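Side-chain contacts in uncharacterized sugar kinase PH1459 (Pyrococcus horikoshii, PDB 3EWM), which belongs to the PfkB carbohydrate kinase family and probably uses ATP to phosphorylate a sugar, possibly fructose: residues E19-L22 against K23-R26; E194-L197 against Y198-Q202. All blocks are in the same frame, centred on the assembly; numbering follows the deposited sequence.

How the contacts relate
Following the chain from the N terminus, contact 1 comes first, in the connection between strands 11-16 and 27-33. There 19-22 runs straight into 23-26, and the backbone folds back on itself in one tight turn that leads into strand 27-33 of the four-stranded sheet and sits beside the second subunit. Contact 2 opens much later, on helix 193-200, the middle element of the beta-alpha-beta unit between strands 188-192 and 211-215 of the large mixed sheet. The two follow in series, neither nested nor crossed, their nearest atoms about 18 Å apart. Contact 1 belongs to the small sheet and the subunit boundary, contact 2 to a surface helix near the ATP-binding Lys190 and Thr215.

Contact 1 (E19-L22 against K23-R26); sequences EGDL and KDVR
Asp21 turns the chain back toward Asp24 and Val25 in a helical-type (type I/III) beta turn from Asp21 to Asp24, overlapped by an alpha turn that closes at Val25, on the connection between antiparallel strands 11-16 and 27-33. The packed part centres on one carbonyl. Asp21 O accepts from Asp24 N at 2.8 Å, a donor standing 52° out of the carbonyl plane, and from Val25 N at 3.0 Å, which lies in that plane; two amides thus grip a single oxygen. Val25 closes the same place with a methyl: its CG2, beside its own backbone N, rests 3.4 Å from Asp21 O. The same CG2 approaches Gly20 O at 3.5 Å, and a side chain at Gly20 would be jammed against the preceding carbonyl. Leu22 and Val25 are the buried residues, reaching Ser16 and Gln93 of the small sheet, and Leu22 also packs on Pro60 of the second subunit. Lys23 is held on that subunit too: its ammonium forms a salt bridge with Glu67 there, and Lys30 of the second subunit donates to Lys23 O and Val25 O, making the turn part of the dimer interface.

The solvent side is much looser. Asp21 and Asp24 point the same way, side by side, their carboxylate planes 30° apart and Asp21 OD1 only 4.0 Å from Asp24 OD2. Such proximity would tend to raise their proton affinity, an effect the nearby Lys23 ammonium and a water probably offset in part. That water joins the two halves. Asp24 CG stays beside its backbone N (chi1 -54°), which brings the carboxylate round to Asp21, and the water accepts from Asp21 N at 2.9 Å while donating to Asp24 OD2 at 2.6 Å.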
ATOM      1  N   GLU A  19     -19.283   3.433   0.382  1.00 18.34           N
ATOM      2  CA  GLU A  19     -19.536   2.377   1.353  1.00 19.44           C
ATOM      3  C   GLU A  19     -19.159   1.015   0.802  1.00 18.65           C
ATOM      4  O   GLU A  19     -19.046   0.829  -0.412  1.00 18.66           O
ATOM      5  CB  GLU A  19     -20.998   2.400   1.804  1.00 19.84           C
ATOM      6  CG  GLU A  19     -21.314   3.708   2.520  1.00 24.85           C
ATOM      7  CD  GLU A  19     -22.173   3.544   3.750  1.00 30.80           C
ATOM      8  OE1 GLU A  19     -21.891   2.650   4.594  1.00 34.31           O
ATOM      9  OE2 GLU A  19     -23.117   4.344   3.884  1.00 33.18           O
ATOM     10  N   GLY A  20     -18.942   0.077   1.715  1.00 18.03           N
ATOM     11  CA  GLY A  20     -18.687  -1.310   1.351  1.00 17.84           C
ATOM     12  C   GLY A  20     -17.411  -1.871   1.933  1.00 17.53           C
ATOM     13  O   GLY A  20     -16.553  -1.129   2.437  1.00 17.15           O
ATOM     14  N   ASP A  21     -17.294  -3.191   1.850  1.00 17.04           N
ATOM     15  CA  ASP A  21     -16.093  -3.885   2.218  1.00 17.25           C
ATOM     16  C   ASP A  21     -14.962  -3.343   1.347  1.00 16.37           C
ATOM     17  O   ASP A  21     -15.179  -3.023   0.177  1.00 15.54           O
ATOM     18  CB  ASP A  21     -16.268  -5.394   1.998  1.00 17.29           C
ATOM     19  CG  ASP A  21     -17.383  -6.002   2.862  1.00 21.80           C
ATOM     20  OD1 ASP A  21     -17.875  -7.087   2.482  1.00 26.46           O
ATOM     21  OD2 ASP A  21     -17.758  -5.431   3.923  1.00 25.33           O
ATOM     22  N   LEU A  22     -13.777  -3.204   1.937  1.00 16.05           N
ATOM     23  CA  LEU A  22     -12.563  -2.851   1.192  1.00 16.18           C
ATOM     24  C   LEU A  22     -12.366  -3.691  -0.053  1.00 16.23           C
ATOM     25  O   LEU A  22     -11.850  -3.204  -1.060  1.00 16.70           O
ATOM     26  CB  LEU A  22     -11.313  -3.020   2.066  1.00 16.62           C
ATOM     27  CG  LEU A  22     -11.093  -1.954   3.126  1.00 15.91           C
ATOM     28  CD1 LEU A  22      -9.934  -2.393   4.018  1.00 15.99           C
ATOM     29  CD2 LEU A  22     -10.828  -0.613   2.442  1.00 13.02           C
ATOM     30  N   LYS A  23     -12.751  -4.961   0.030  1.00 15.90           N
ATOM     31  CA  LYS A  23     -12.711  -5.839  -1.124  1.00 16.72           C
ATOM     32  C   LYS A  23     -13.363  -5.168  -2.329  1.00 16.64           C
ATOM     33  O   LYS A  23     -12.831  -5.238  -3.453  1.00 16.71           O
ATOM     34  CB  LYS A  23     -13.391  -7.169  -0.813  1.00 16.69           C
ATOM     35  CG  LYS A  23     -13.365  -8.190  -1.938  1.00 18.98           C
ATOM     36  CD  LYS A  23     -13.941  -9.512  -1.460  1.00 21.76           C
ATOM     37  CE  LYS A  23     -15.459  -9.455  -1.407  1.00 26.00           C
ATOM     38  NZ  LYS A  23     -16.037 -10.697  -0.827  1.00 29.45           N
ATOM     39  N   ASP A  24     -14.485  -4.496  -2.078  1.00 16.31           N
ATOM     40  CA  ASP A  24     -15.368  -4.023  -3.137  1.00 16.66           C
ATOM     41  C   ASP A  24     -15.261  -2.534  -3.428  1.00 16.12           C
ATOM     42  O   ASP A  24     -15.725  -2.081  -4.469  1.00 16.57           O
ATOM     43  CB  ASP A  24     -16.819  -4.366  -2.811  1.00 16.51           C
ATOM     44  CG  ASP A  24     -17.016  -5.841  -2.529  1.00 18.36           C
ATOM     45  OD1 ASP A  24     -16.628  -6.678  -3.371  1.00 18.17           O
ATOM     46  OD2 ASP A  24     -17.541  -6.147  -1.439  1.00 18.18           O
ATOM     47  N   VAL A  25     -14.671  -1.781  -2.506  1.00 15.33           N
ATOM     48  CA  VAL A  25     -14.484  -0.347  -2.696  1.00 14.79           C
ATOM     49  C   VAL A  25     -13.635  -0.071  -3.946  1.00 14.75           C
ATOM     50  O   VAL A  25     -12.583  -0.658  -4.131  1.00 14.22           O
ATOM     51  CB  VAL A  25     -13.880   0.340  -1.460  1.00 14.33           C
ATOM     52  CG1 VAL A  25     -13.492   1.800  -1.805  1.00 13.77           C
ATOM     53  CG2 VAL A  25     -14.887   0.339  -0.316  1.00 13.54           C
ATOM     54  N   ARG A  26     -14.134   0.832  -4.790  1.00 15.20           N
ATOM     55  CA  ARG A  26     -13.541   1.100  -6.093  1.00 15.72           C
ATOM     56  C   ARG A  26     -12.598   2.272  -6.029  1.00 14.67           C
ATOM     57  O   ARG A  26     -11.654   2.338  -6.801  1.00 15.53           O
ATOM     58  CB  ARG A  26     -14.631   1.456  -7.121  1.00 16.23           C
ATOM     59  CG  ARG A  26     -15.583   0.338  -7.491  1.00 16.33           C
ATOM     60  CD  ARG A  26     -16.833   0.913  -8.200  1.00 17.36           C
ATOM     61  NE  ARG A  26     -17.831   1.395  -7.246  1.00 21.39           N
ATOM     62  CZ  ARG A  26     -19.126   1.537  -7.514  1.00 20.92           C
ATOM     63  NH1 ARG A  26     -19.601   1.249  -8.722  1.00 22.29           N
ATOM     64  NH2 ARG A  26     -19.948   1.962  -6.567  1.00 21.72           N
TER
HETATM   65  O   HOH W   1     -19.039  -4.598   0.018  1.00 16.26           O

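Contact 2 (E194-L197 against Y198-Q202); sequences EEVL and YLENQ
Three flat groups lie along the last turns of helix 193-200 and just beyond: the Glu200 carboxylate against Val196, the Asn201 amide against Leu197, and the Tyr198 ring, one face of which carries Gln202 NE2, 3.1 Å above the plane and offset toward the rim. That NE2 is really aimed at a backbone oxygen, donating to Tyr198 O at 2.9 Å. The acceptor lies within 4° of the amide plane of Gln202, although the donor stands 55° out of the carbonyl plane. The Tyr198 side chain also meets Leu163 and Met175.

One turn apart, Val196 and Glu200 run side by side. Glu200 N bonds to Val196 O at 2.8 Å, with the donor nearly in line with the carbonyl bond, and the extended side chain carries its carboxylate alongside the valine, with OE1 3.4 Å from Val196 CG1. Its other oxygen, OE2, accepts from the backbone N of Val206. An alanine here removes the carboxylate and is likely to leave Val206 N without its mate and the loop that carries it less firmly tied to the helix. The Asn201 amide slants across Leu197: chi1 of the leucine (-176°) carries CG toward Asn201, and chi2 then turns CD1 to 3.4 Å from Asn201 ND2, while Asn201 N continues the i to i+4 pattern on Leu197 O at 3.1 Å.

Leu199 faces inward against Ile176 and Leu179 of helix 172-185. Toward the start of the helix, Glu195 bonds through OE1 to Ser192 N and through OE2 to Leu163 N, its side chain about 6 Å from those of the ATP-binding residues Lys190 and Thr215. Gln202 supplies N-H groups to two late carbonyls, NE2 to Tyr198 O and N to Leu199 O. With OE2 bonded to Val206 N and OE1 against the Val196 methyl, the Glu200 carboxylate is probably held in one orientation, tying the helix to the following loop.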
ATOM      1  N   GLU A 194     -13.426   1.022  25.963  1.00 13.47           N
ATOM      2  CA  GLU A 194     -13.303  -0.369  25.479  1.00 13.95           C
ATOM      3  C   GLU A 194     -11.880  -0.890  25.650  1.00 13.36           C
ATOM      4  O   GLU A 194     -11.660  -2.050  26.039  1.00 13.36           O
ATOM      5  CB  GLU A 194     -13.778  -0.534  24.023  1.00 13.82           C
ATOM      6  CG  GLU A 194     -15.267  -0.247  23.810  1.00 16.96           C
ATOM      7  CD  GLU A 194     -15.592   1.237  23.534  1.00 21.91           C
ATOM      8  OE1 GLU A 194     -14.710   2.131  23.684  1.00 19.50           O
ATOM      9  OE2 GLU A 194     -16.761   1.508  23.156  1.00 24.69           O
ATOM     10  N   GLU A 195     -10.915  -0.017  25.380  1.00 12.89           N
ATOM     11  CA  GLU A 195      -9.502  -0.331  25.618  1.00 12.59           C
ATOM     12  C   GLU A 195      -9.186  -0.530  27.095  1.00 12.55           C
ATOM     13  O   GLU A 195      -8.440  -1.443  27.461  1.00 13.20           O
ATOM     14  CB  GLU A 195      -8.621   0.773  25.057  1.00 11.57           C
ATOM     15  CG  GLU A 195      -8.569   0.760  23.558  1.00 11.84           C
ATOM     16  CD  GLU A 195      -8.065   2.073  22.943  1.00 11.95           C
ATOM     17  OE1 GLU A 195      -7.777   3.051  23.675  1.00 10.23           O
ATOM     18  OE2 GLU A 195      -7.997   2.102  21.706  1.00 10.36           O
ATOM     19  N   VAL A 196      -9.752   0.321  27.937  1.00 12.76           N
ATOM     20  CA  VAL A 196      -9.552   0.227  29.384  1.00 13.11           C
ATOM     21  C   VAL A 196     -10.010  -1.150  29.837  1.00 13.74           C
ATOM     22  O   VAL A 196      -9.257  -1.872  30.484  1.00 14.16           O
ATOM     23  CB  VAL A 196     -10.307   1.330  30.143  1.00 12.83           C
ATOM     24  CG1 VAL A 196     -10.296   1.066  31.658  1.00 12.85           C
ATOM     25  CG2 VAL A 196      -9.684   2.663  29.837  1.00 13.40           C
ATOM     26  N   LEU A 197     -11.229  -1.523  29.444  1.00 13.86           N
ATOM     27  CA  LEU A 197     -11.797  -2.802  29.852  1.00 14.40           C
ATOM     28  C   LEU A 197     -10.905  -3.949  29.364  1.00 14.53           C
ATOM     29  O   LEU A 197     -10.555  -4.851  30.125  1.00 14.19           O
ATOM     30  CB  LEU A 197     -13.218  -2.961  29.298  1.00 14.11           C
ATOM     31  CG  LEU A 197     -13.947  -4.231  29.743  1.00 15.38           C
ATOM     32  CD1 LEU A 197     -14.148  -4.251  31.273  1.00 13.79           C
ATOM     33  CD2 LEU A 197     -15.278  -4.357  29.001  1.00 14.91           C
ATOM     34  N   TYR A 198     -10.515  -3.881  28.100  1.00 14.96           N
ATOM     35  CA  TYR A 198      -9.751  -4.948  27.479  1.00 15.21           C
ATOM     36  C   TYR A 198      -8.409  -5.163  28.180  1.00 15.07           C
ATOM     37  O   TYR A 198      -8.026  -6.297  28.542  1.00 14.38           O
ATOM     38  CB  TYR A 198      -9.556  -4.647  25.991  1.00 15.96           C
ATOM     39  CG  TYR A 198      -8.763  -5.711  25.273  1.00 18.33           C
ATOM     40  CD1 TYR A 198      -9.351  -6.919  24.919  1.00 18.78           C
ATOM     41  CD2 TYR A 198      -7.415  -5.506  24.954  1.00 18.30           C
ATOM     42  CE1 TYR A 198      -8.619  -7.906  24.248  1.00 21.42           C
ATOM     43  CE2 TYR A 198      -6.675  -6.480  24.291  1.00 19.16           C
ATOM     44  CZ  TYR A 198      -7.280  -7.675  23.947  1.00 19.93           C
ATOM     45  OH  TYR A 198      -6.549  -8.641  23.300  1.00 21.20           O
ATOM     46  N   LEU A 199      -7.701  -4.065  28.374  1.00 14.23           N
ATOM     47  CA  LEU A 199      -6.378  -4.116  28.950  1.00 14.44           C
ATOM     48  C   LEU A 199      -6.381  -4.381  30.447  1.00 15.19           C
ATOM     49  O   LEU A 199      -5.637  -5.238  30.924  1.00 15.06           O
ATOM     50  CB  LEU A 199      -5.631  -2.839  28.614  1.00 14.31           C
ATOM     51  CG  LEU A 199      -5.300  -2.740  27.116  1.00 13.36           C
ATOM     52  CD1 LEU A 199      -4.648  -1.410  26.809  1.00 14.49           C
ATOM     53  CD2 LEU A 199      -4.410  -3.886  26.707  1.00 12.65           C
ATOM     54  N   GLU A 200      -7.248  -3.687  31.178  1.00 15.87           N
ATOM     55  CA  GLU A 200      -7.283  -3.824  32.635  1.00 16.89           C
ATOM     56  C   GLU A 200      -7.708  -5.213  33.060  1.00 17.20           C
ATOM     57  O   GLU A 200      -7.269  -5.700  34.100  1.00 18.13           O
ATOM     58  CB  GLU A 200      -8.152  -2.748  33.274  1.00 17.09           C
ATOM     59  CG  GLU A 200      -7.527  -1.370  33.162  1.00 17.69           C
ATOM     60  CD  GLU A 200      -8.129  -0.353  34.100  1.00 18.07           C
ATOM     61  OE1 GLU A 200      -9.287  -0.539  34.533  1.00 18.51           O
ATOM     62  OE2 GLU A 200      -7.432   0.644  34.388  1.00 16.73           O
ATOM     63  N   ASN A 201      -8.523  -5.856  32.225  1.00 17.63           N
ATOM     64  CA  ASN A 201      -8.893  -7.248  32.418  1.00 18.75           C
ATOM     65  C   ASN A 201      -7.784  -8.248  32.128  1.00 19.60           C
ATOM     66  O   ASN A 201      -7.951  -9.449  32.344  1.00 20.54           O
ATOM     67  CB  ASN A 201     -10.153  -7.581  31.615  1.00 18.39           C
ATOM     68  CG  ASN A 201     -11.395  -7.083  32.306  1.00 17.98           C
ATOM     69  OD1 ASN A 201     -11.319  -6.575  33.441  1.00 17.73           O
ATOM     70  ND2 ASN A 201     -12.534  -7.209  31.650  1.00 16.09           N
ATOM     71  N   GLN A 202      -6.663  -7.746  31.626  1.00 19.71           N
ATOM     72  CA  GLN A 202      -5.459  -8.552  31.480  1.00 20.36           C
ATOM     73  C   GLN A 202      -4.364  -8.045  32.408  1.00 19.90           C
ATOM     74  O   GLN A 202      -3.174  -8.303  32.190  1.00 20.49           O
ATOM     75  CB  GLN A 202      -5.013  -8.560  30.030  1.00 20.17           C
ATOM     76  CG  GLN A 202      -6.080  -9.101  29.130  1.00 23.02           C
ATOM     77  CD  GLN A 202      -5.703  -9.025  27.701  1.00 24.81           C
ATOM     78  OE1 GLN A 202      -4.983  -9.885  27.193  1.00 26.67           O
ATOM     79  NE2 GLN A 202      -6.189  -8.002  27.018  1.00 24.82           N
TER